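Local coordinates for protein argonaute (Methanocaldococcus jannaschii, PDB 5G5S) that cuts single-stranded target DNA under the direction of short DNA guides and may defend the archaeon against invading genetic elements, at residues I457-L462 / L479-G484; E464-D469 / Y473-L478. All blocks are in the same frame, centred on the assembly; numbering follows the deposited sequence.

Contact 1 of 2, residues I457-L462 / L479-G484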
ATOM      1  N   ILE A 457      10.940  -8.339 -20.288  1.00 79.73           N
ATOM      2  CA  ILE A 457      11.025  -7.845 -18.901  1.00 75.07           C
ATOM      3  C   ILE A 457      11.971  -6.635 -18.980  1.00 79.33           C
ATOM      4  O   ILE A 457      12.935  -6.674 -19.744  1.00 81.04           O
ATOM      5  CB  ILE A 457      11.509  -8.945 -17.913  1.00 75.89           C
ATOM      6  CG1 ILE A 457      10.489 -10.099 -17.852  1.00 76.37           C
ATOM      7  CG2 ILE A 457      11.789  -8.365 -16.501  1.00 72.66           C
ATOM      8  CD1 ILE A 457      11.036 -11.426 -17.376  1.00 85.74           C
ATOM      9  N   SER A 458      11.659  -5.547 -18.272  1.00 73.73           N
ATOM     10  CA  SER A 458      12.470  -4.339 -18.379  1.00 72.99           C
ATOM     11  C   SER A 458      12.644  -3.567 -17.095  1.00 74.61           C
ATOM     12  O   SER A 458      11.814  -3.664 -16.189  1.00 72.37           O
ATOM     13  CB  SER A 458      11.891  -3.414 -19.446  1.00 77.36           C
ATOM     14  OG  SER A 458      10.500  -3.214 -19.261  1.00 82.96           O
ATOM     15  N   GLN A 459      13.709  -2.756 -17.046  1.00 71.40           N
ATOM     16  CA  GLN A 459      13.985  -1.868 -15.929  1.00 70.10           C
ATOM     17  C   GLN A 459      14.507  -0.531 -16.441  1.00 75.26           C
ATOM     18  O   GLN A 459      15.392  -0.490 -17.303  1.00 75.45           O
ATOM     19  CB  GLN A 459      14.940  -2.504 -14.895  1.00 70.47           C
ATOM     20  CG  GLN A 459      15.120  -1.687 -13.591  1.00 69.58           C
ATOM     21  CD  GLN A 459      13.832  -1.322 -12.886  1.00 75.21           C
ATOM     22  OE1 GLN A 459      13.520  -0.149 -12.666  1.00 67.36           O
ATOM     23  NE2 GLN A 459      13.054  -2.313 -12.509  1.00 70.40           N
ATOM     24  N   ASN A 460      13.926   0.560 -15.918  1.00 71.81           N
ATOM     25  CA  ASN A 460      14.308   1.924 -16.258  1.00 73.59           C
ATOM     26  C   ASN A 460      15.179   2.514 -15.166  1.00 77.96           C
ATOM     27  O   ASN A 460      15.037   2.158 -13.995  1.00 74.54           O
ATOM     28  CB  ASN A 460      13.086   2.804 -16.561  1.00 75.28           C
ATOM     29  CG  ASN A 460      12.028   2.876 -15.477  1.00 86.72           C
ATOM     30  OD1 ASN A 460      11.759   1.921 -14.742  1.00 72.47           O
ATOM     31  ND2 ASN A 460      11.346   4.004 -15.408  1.00 81.33           N
ATOM     32  N   ILE A 461      16.110   3.392 -15.567  1.00 78.54           N
ATOM     33  CA  ILE A 461      17.074   4.064 -14.695  1.00 79.32           C
ATOM     34  C   ILE A 461      17.302   5.495 -15.205  1.00 88.08           C
ATOM     35  O   ILE A 461      17.306   5.699 -16.423  1.00 90.26           O
ATOM     36  CB  ILE A 461      18.378   3.200 -14.612  1.00 82.42           C
ATOM     37  CG1 ILE A 461      19.109   3.268 -13.242  1.00 82.60           C
ATOM     38  CG2 ILE A 461      19.297   3.269 -15.854  1.00 85.01           C
ATOM     39  CD1 ILE A 461      19.890   4.505 -12.936  1.00 94.49           C
ATOM     40  N   LEU A 462      17.439   6.488 -14.295  1.00 86.27           N
ATOM     41  CA  LEU A 462      17.687   7.875 -14.718  1.00 89.99           C
ATOM     42  C   LEU A 462      19.180   8.071 -14.912  1.00 96.70           C
ATOM     43  O   LEU A 462      19.959   7.834 -13.981  1.00 96.05           O
ATOM     44  CB  LEU A 462      17.118   8.927 -13.737  1.00 90.85           C
ATOM     45  CG  LEU A 462      15.597   8.960 -13.508  1.00 94.67           C
ATOM     46  CD1 LEU A 462      15.244   9.950 -12.417  1.00 96.51           C
ATOM     47  CD2 LEU A 462      14.821   9.304 -14.783  1.00 97.99           C
ATOM     48  N   LEU A 479      21.018  -3.941 -10.239  1.00 64.82           N
ATOM     49  CA  LEU A 479      21.163  -5.389 -10.350  1.00 64.67           C
ATOM     50  C   LEU A 479      20.246  -6.139  -9.393  1.00 67.32           C
ATOM     51  O   LEU A 479      19.667  -7.137  -9.811  1.00 66.51           O
ATOM     52  CB  LEU A 479      22.634  -5.846 -10.255  1.00 66.77           C
ATOM     53  CG  LEU A 479      23.513  -5.476 -11.461  1.00 72.45           C
ATOM     54  CD1 LEU A 479      24.975  -5.750 -11.183  1.00 74.01           C
ATOM     55  CD2 LEU A 479      23.055  -6.203 -12.738  1.00 75.46           C
ATOM     56  N   ILE A 480      20.038  -5.610  -8.152  1.00 64.32           N
ATOM     57  CA  ILE A 480      19.120  -6.179  -7.157  1.00 63.51           C
ATOM     58  C   ILE A 480      17.704  -6.233  -7.748  1.00 67.11           C
ATOM     59  O   ILE A 480      17.042  -7.273  -7.685  1.00 64.85           O
ATOM     60  CB  ILE A 480      19.145  -5.393  -5.807  1.00 66.08           C
ATOM     61  CG1 ILE A 480      20.458  -5.658  -5.034  1.00 68.00           C
ATOM     62  CG2 ILE A 480      17.913  -5.754  -4.939  1.00 64.15           C
ATOM     63  CD1 ILE A 480      20.801  -4.636  -3.994  1.00 74.40           C
ATOM     64  N   GLN A 481      17.270  -5.109  -8.345  1.00 65.53           N
ATOM     65  CA  GLN A 481      15.952  -4.987  -8.950  1.00 65.01           C
ATOM     66  C   GLN A 481      15.769  -5.864 -10.182  1.00 69.19           C
ATOM     67  O   GLN A 481      14.702  -6.455 -10.326  1.00 68.46           O
ATOM     68  CB  GLN A 481      15.572  -3.519  -9.192  1.00 66.50           C
ATOM     69  CG  GLN A 481      14.071  -3.355  -9.398  1.00 73.62           C
ATOM     70  CD  GLN A 481      13.525  -2.037  -8.947  1.00 75.65           C
ATOM     71  OE1 GLN A 481      13.936  -1.467  -7.938  1.00 66.04           O
ATOM     72  NE2 GLN A 481      12.514  -1.572  -9.656  1.00 66.77           N
ATOM     73  N   ILE A 482      16.824  -6.004 -11.024  1.00 66.34           N
ATOM     74  CA  ILE A 482      16.828  -6.863 -12.215  1.00 66.54           C
ATOM     75  C   ILE A 482      16.628  -8.331 -11.800  1.00 70.65           C
ATOM     76  O   ILE A 482      15.801  -9.025 -12.402  1.00 71.36           O
ATOM     77  CB  ILE A 482      18.098  -6.629 -13.085  1.00 71.46           C
ATOM     78  CG1 ILE A 482      18.010  -5.276 -13.830  1.00 71.58           C
ATOM     79  CG2 ILE A 482      18.353  -7.794 -14.058  1.00 74.19           C
ATOM     80  CD1 ILE A 482      19.307  -4.828 -14.662  1.00 74.67           C
ATOM     81  N   MET A 483      17.358  -8.784 -10.751  1.00 66.42           N
ATOM     82  CA  MET A 483      17.250 -10.141 -10.178  1.00 66.25           C
ATOM     83  C   MET A 483      15.819 -10.441  -9.732  1.00 68.57           C
ATOM     84  O   MET A 483      15.304 -11.517 -10.031  1.00 69.10           O
ATOM     85  CB  MET A 483      18.223 -10.340  -8.988  1.00 68.75           C
ATOM     86  CG  MET A 483      19.703 -10.239  -9.348  1.00 73.58           C
ATOM     87  SD  MET A 483      20.315 -11.439 -10.550  1.00 80.48           S
ATOM     88  CE  MET A 483      20.360 -10.429 -12.016  1.00 76.85           C
ATOM     89  N   GLY A 484      15.199  -9.478  -9.038  1.00 63.05           N
ATOM     90  CA  GLY A 484      13.824  -9.569  -8.551  1.00 60.40           C
ATOM     91  C   GLY A 484      12.826  -9.698  -9.684  1.00 62.22           C
ATOM     92  O   GLY A 484      11.931 -10.536  -9.631  1.00 62.44           O
TER
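Q459, on strand 456-462, and Q481, on helix 473-485, meet through their side chains, and this meeting makes up most of a small interface of 139 Å². The two chains cross at about a right angle, with their amide planes turned 78° apart. The amide carbon CD of Q459 comes within 3.5 Å of Q481 NE2. Both side chains start anti to the backbone N, but Q459 then bends at chi2 (54°), while Q481 runs on extended beyond CG to carry its amide across to the strand. Q481 OE1 accepts a hydrogen bond from the backbone N of L673, which helps to fix the rotation of the group.

The other end of the contact is looser: Q459 CB and I482 CG1 approach only to 4.3 Å, an apolar touch, with 6.8 Å between the CA atoms of Q459 and I482. All three residues are buried, whereas N460 and L462, farther along the strand, are partly exposed. Residues 459-462 bind the phosphorylated 5' end of the guide, and Q481 also interacts with the guide, consistent with the two glutamines lining that site. Q459 binds a divalent metal cation in a structure of this protein; Q481 and K485 probably do so too. Y674 touches both glutamines, and K485 NZ is hydrogen-bonded to S458 O.

The strand is an outermost one of the four-stranded parallel Mid sheet, hydrogen-bonded to strand 428-434; Q459 faces helix 473-485, while S458 and N460 pack on helix 442-452.

Contact 2 of 2, residues E464-D469 / Y473-L478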
ATOM      1  N   GLU A 464      21.093  10.822 -15.308  1.00106.65           N
ATOM      2  CA  GLU A 464      21.678  11.881 -14.471  1.00109.44           C
ATOM      3  C   GLU A 464      22.212  11.314 -13.152  1.00110.56           C
ATOM      4  O   GLU A 464      23.343  11.619 -12.769  1.00113.12           O
ATOM      5  CB  GLU A 464      20.667  13.017 -14.203  1.00112.67           C
ATOM      6  CG  GLU A 464      20.324  13.861 -15.423  1.00125.94           C
ATOM      7  CD  GLU A 464      18.960  13.589 -16.033  1.00138.48           C
ATOM      8  OE1 GLU A 464      18.636  12.403 -16.274  1.00120.63           O
ATOM      9  OE2 GLU A 464      18.224  14.569 -16.291  1.00128.74           O
ATOM     10  N   ASN A 465      21.423  10.444 -12.506  1.00101.99           N
ATOM     11  CA  ASN A 465      21.789   9.792 -11.253  1.00 99.72           C
ATOM     12  C   ASN A 465      22.874   8.716 -11.435  1.00102.54           C
ATOM     13  O   ASN A 465      23.808   8.665 -10.629  1.00103.42           O
ATOM     14  CB  ASN A 465      20.548   9.225 -10.562  1.00 95.58           C
ATOM     15  CG  ASN A 465      19.567  10.272 -10.084  1.00115.74           C
ATOM     16  OD1 ASN A 465      19.935  11.304  -9.494  1.00107.87           O
ATOM     17  ND2 ASN A 465      18.284  10.005 -10.300  1.00105.22           N
ATOM     18  N   TRP A 466      22.764   7.875 -12.492  1.00 96.57           N
ATOM     19  CA  TRP A 466      23.732   6.808 -12.773  1.00 95.49           C
ATOM     20  C   TRP A 466      25.116   7.322 -13.175  1.00103.28           C
ATOM     21  O   TRP A 466      26.108   6.668 -12.855  1.00103.56           O
ATOM     22  CB  TRP A 466      23.189   5.821 -13.820  1.00 92.29           C
ATOM     23  CG  TRP A 466      23.783   4.438 -13.754  1.00 91.78           C
ATOM     24  CD1 TRP A 466      24.427   3.866 -12.696  1.00 94.03           C
ATOM     25  CD2 TRP A 466      23.741   3.438 -14.786  1.00 91.23           C
ATOM     26  NE1 TRP A 466      24.821   2.585 -13.015  1.00 92.94           N
ATOM     27  CE2 TRP A 466      24.406   2.295 -14.289  1.00 94.20           C
ATOM     28  CE3 TRP A 466      23.230   3.406 -16.095  1.00 93.04           C
ATOM     29  CZ2 TRP A 466      24.573   1.134 -15.053  1.00 93.60           C
ATOM     30  CZ3 TRP A 466      23.391   2.253 -16.848  1.00 94.39           C
ATOM     31  CH2 TRP A 466      24.057   1.135 -16.329  1.00 94.66           C
ATOM     32  N   ARG A 467      25.186   8.484 -13.867  1.00102.76           N
ATOM     33  CA  ARG A 467      26.431   9.121 -14.315  1.00106.50           C
ATOM     34  C   ARG A 467      27.307   9.543 -13.120  1.00112.64           C
ATOM     35  O   ARG A 467      28.529   9.399 -13.181  1.00114.10           O
ATOM     36  CB  ARG A 467      26.112  10.323 -15.219  1.00109.43           C
ATOM     37  CG  ARG A 467      27.319  10.926 -15.951  1.00122.95           C
ATOM     38  CD  ARG A 467      26.968  12.141 -16.802  1.00131.21           C
ATOM     39  NE  ARG A 467      26.494  13.271 -15.998  1.00138.64           N
ATOM     40  CZ  ARG A 467      25.219  13.637 -15.889  1.00153.11           C
ATOM     41  NH1 ARG A 467      24.273  12.972 -16.541  1.00139.05           N
ATOM     42  NH2 ARG A 467      24.881  14.667 -15.127  1.00143.05           N
ATOM     43  N   LYS A 468      26.672  10.029 -12.039  1.00109.52           N
ATOM     44  CA  LYS A 468      27.315  10.474 -10.797  1.00111.62           C
ATOM     45  C   LYS A 468      27.664   9.323  -9.830  1.00115.66           C
ATOM     46  O   LYS A 468      28.329   9.568  -8.822  1.00118.00           O
ATOM     47  CB  LYS A 468      26.433  11.518 -10.088  1.00114.52           C
ATOM     48  N   ASP A 469      27.215   8.083 -10.127  1.00109.47           N
ATOM     49  CA  ASP A 469      27.454   6.895  -9.300  1.00107.39           C
ATOM     50  C   ASP A 469      28.905   6.390  -9.426  1.00114.63           C
ATOM     51  O   ASP A 469      29.189   5.460 -10.190  1.00113.89           O
ATOM     52  CB  ASP A 469      26.418   5.798  -9.628  1.00105.20           C
ATOM     53  CG  ASP A 469      26.555   4.513  -8.836  1.00110.62           C
ATOM     54  OD1 ASP A 469      26.525   4.580  -7.586  1.00111.28           O
ATOM     55  OD2 ASP A 469      26.649   3.435  -9.466  1.00111.92           O
ATOM     56  N   TYR A 473      26.973   2.179  -6.083  1.00 90.87           N
ATOM     57  CA  TYR A 473      25.750   2.122  -5.274  1.00 88.46           C
ATOM     58  C   TYR A 473      24.492   1.866  -6.118  1.00 86.88           C
ATOM     59  O   TYR A 473      23.742   0.936  -5.818  1.00 83.77           O
ATOM     60  CB  TYR A 473      25.621   3.417  -4.436  1.00 92.62           C
ATOM     61  CG  TYR A 473      24.439   3.458  -3.490  1.00 95.68           C
ATOM     62  CD1 TYR A 473      24.553   3.002  -2.178  1.00 97.44           C
ATOM     63  CD2 TYR A 473      23.221   4.008  -3.886  1.00 96.95           C
ATOM     64  CE1 TYR A 473      23.472   3.047  -1.298  1.00 97.49           C
ATOM     65  CE2 TYR A 473      22.133   4.063  -3.013  1.00 98.14           C
ATOM     66  CZ  TYR A 473      22.261   3.571  -1.723  1.00106.68           C
ATOM     67  OH  TYR A 473      21.188   3.611  -0.866  1.00111.98           O
ATOM     68  N   MET A 474      24.262   2.691  -7.155  1.00 83.30           N
ATOM     69  CA  MET A 474      23.121   2.569  -8.059  1.00 82.06           C
ATOM     70  C   MET A 474      23.207   1.319  -8.921  1.00 82.95           C
ATOM     71  O   MET A 474      22.168   0.728  -9.222  1.00 80.92           O
ATOM     72  CB  MET A 474      23.002   3.804  -8.941  1.00 87.28           C
ATOM     73  CG  MET A 474      21.632   3.978  -9.546  1.00 91.55           C
ATOM     74  SD  MET A 474      21.342   5.686 -10.036  1.00100.79           S
ATOM     75  CE  MET A 474      21.501   6.523  -8.401  1.00 99.02           C
ATOM     76  N   THR A 475      24.433   0.920  -9.329  1.00 79.46           N
ATOM     77  CA  THR A 475      24.664  -0.284 -10.127  1.00 77.87           C
ATOM     78  C   THR A 475      24.214  -1.510  -9.331  1.00 76.99           C
ATOM     79  O   THR A 475      23.498  -2.358  -9.869  1.00 75.65           O
ATOM     80  CB  THR A 475      26.116  -0.351 -10.597  1.00 82.71           C
ATOM     81  OG1 THR A 475      26.398   0.811 -11.374  1.00 83.31           O
ATOM     82  CG2 THR A 475      26.397  -1.589 -11.429  1.00 79.34           C
ATOM     83  N   ASN A 476      24.610  -1.569  -8.042  1.00 71.85           N
ATOM     84  CA  ASN A 476      24.249  -2.609  -7.086  1.00 70.67           C
ATOM     85  C   ASN A 476      22.706  -2.667  -6.943  1.00 72.13           C
ATOM     86  O   ASN A 476      22.132  -3.748  -7.071  1.00 70.78           O
ATOM     87  CB  ASN A 476      24.935  -2.339  -5.734  1.00 70.68           C
ATOM     88  CG  ASN A 476      24.586  -3.319  -4.637  1.00 83.94           C
ATOM     89  OD1 ASN A 476      25.093  -4.444  -4.591  1.00 79.28           O
ATOM     90  ND2 ASN A 476      23.742  -2.896  -3.707  1.00 71.25           N
ATOM     91  N   ASN A 477      22.044  -1.496  -6.770  1.00 67.08           N
ATOM     92  CA  ASN A 477      20.588  -1.405  -6.645  1.00 64.42           C
ATOM     93  C   ASN A 477      19.850  -1.776  -7.921  1.00 67.02           C
ATOM     94  O   ASN A 477      18.760  -2.337  -7.852  1.00 66.11           O
ATOM     95  CB  ASN A 477      20.156  -0.027  -6.154  1.00 64.57           C
ATOM     96  CG  ASN A 477      20.488   0.242  -4.712  1.00 77.72           C
ATOM     97  OD1 ASN A 477      20.747  -0.668  -3.920  1.00 74.81           O
ATOM     98  ND2 ASN A 477      20.466   1.506  -4.336  1.00 68.20           N
ATOM     99  N   LEU A 478      20.436  -1.462  -9.074  1.00 64.42           N
ATOM    100  CA  LEU A 478      19.865  -1.785 -10.376  1.00 63.43           C
ATOM    101  C   LEU A 478      19.889  -3.290 -10.572  1.00 67.40           C
ATOM    102  O   LEU A 478      18.889  -3.853 -11.002  1.00 67.52           O
ATOM    103  CB  LEU A 478      20.630  -1.065 -11.512  1.00 65.15           C
ATOM    104  CG  LEU A 478      20.237  -1.431 -12.953  1.00 69.79           C
ATOM    105  CD1 LEU A 478      18.792  -1.036 -13.254  1.00 67.83           C
ATOM    106  CD2 LEU A 478      21.210  -0.823 -13.964  1.00 73.21           C
TER
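W466 and D469 reach across a short loop to the first turn of helix 473-485, forming a compact helix-loop-helix connection in the Mid domain that buries 338 Å². The indole NE1 donates to T475 OG1 at 2.9 Å. This bond is nearly straight (175°), and the hydroxyl oxygen lies in the ring plane, so T475 sits at the indole edge. L478 CD2 instead lies over one face, 4.0 Å from W466 CZ2 and offset toward the rim.

D469 supplies the second polar link. With CG anti to the backbone N, its carboxylate points at the amino end of the helix, where M474 N donates to D469 OD1 at 3.0 Å from above the carboxylate plane. T475 N makes a weak bond of 3.4 Å to D469 OD2. A negative group here would probably be stabilised by the helix dipole and the backbone N-H groups.

M474 lies between 464-469 and helix 473-485, against W466 and N465. Its sulfur is 5.2 Å from the centroid of the five-membered ring of W466, 55° off the ring normal, an oblique Met-aromatic contact. A bend at chi3 (-61°) turns M474 CE to within 3.6 Å of N465 CB, on the side where N465 is exposed to solvent.

Farther out, M382 of helix 372-390 touches W466, T475 and L478. T475 OG1 is also hydrogen-bonded to Y337 OH. K378, on that same helix, meets both W466 and D469: it makes a cation-pi contact with the indole, and its NZ is hydrogen-bonded to D469 O.

Contact 2 is nested within the loop that contact 1 closes: strand 456-462 runs directly into helix 463-467, and both contacts use helix 473-485. Their centres lie 12 Å apart, yet their side chains touch at I461 and Q459. I461 CD1 is 3.5 Å from M474 SD, and Q459 CG is 3.7 Å from L478 CD1. M474 and L478 of contact 2 thus pack against two residues of the 459-462 range that binds the guide's 5' end, so contact 2 probably lies as a second layer beside the site. The side chains of Q481 and I715, the C-terminal residue, approach to about 4 Å at their nearest atoms; by similarity, I715 probably binds a manganese ion.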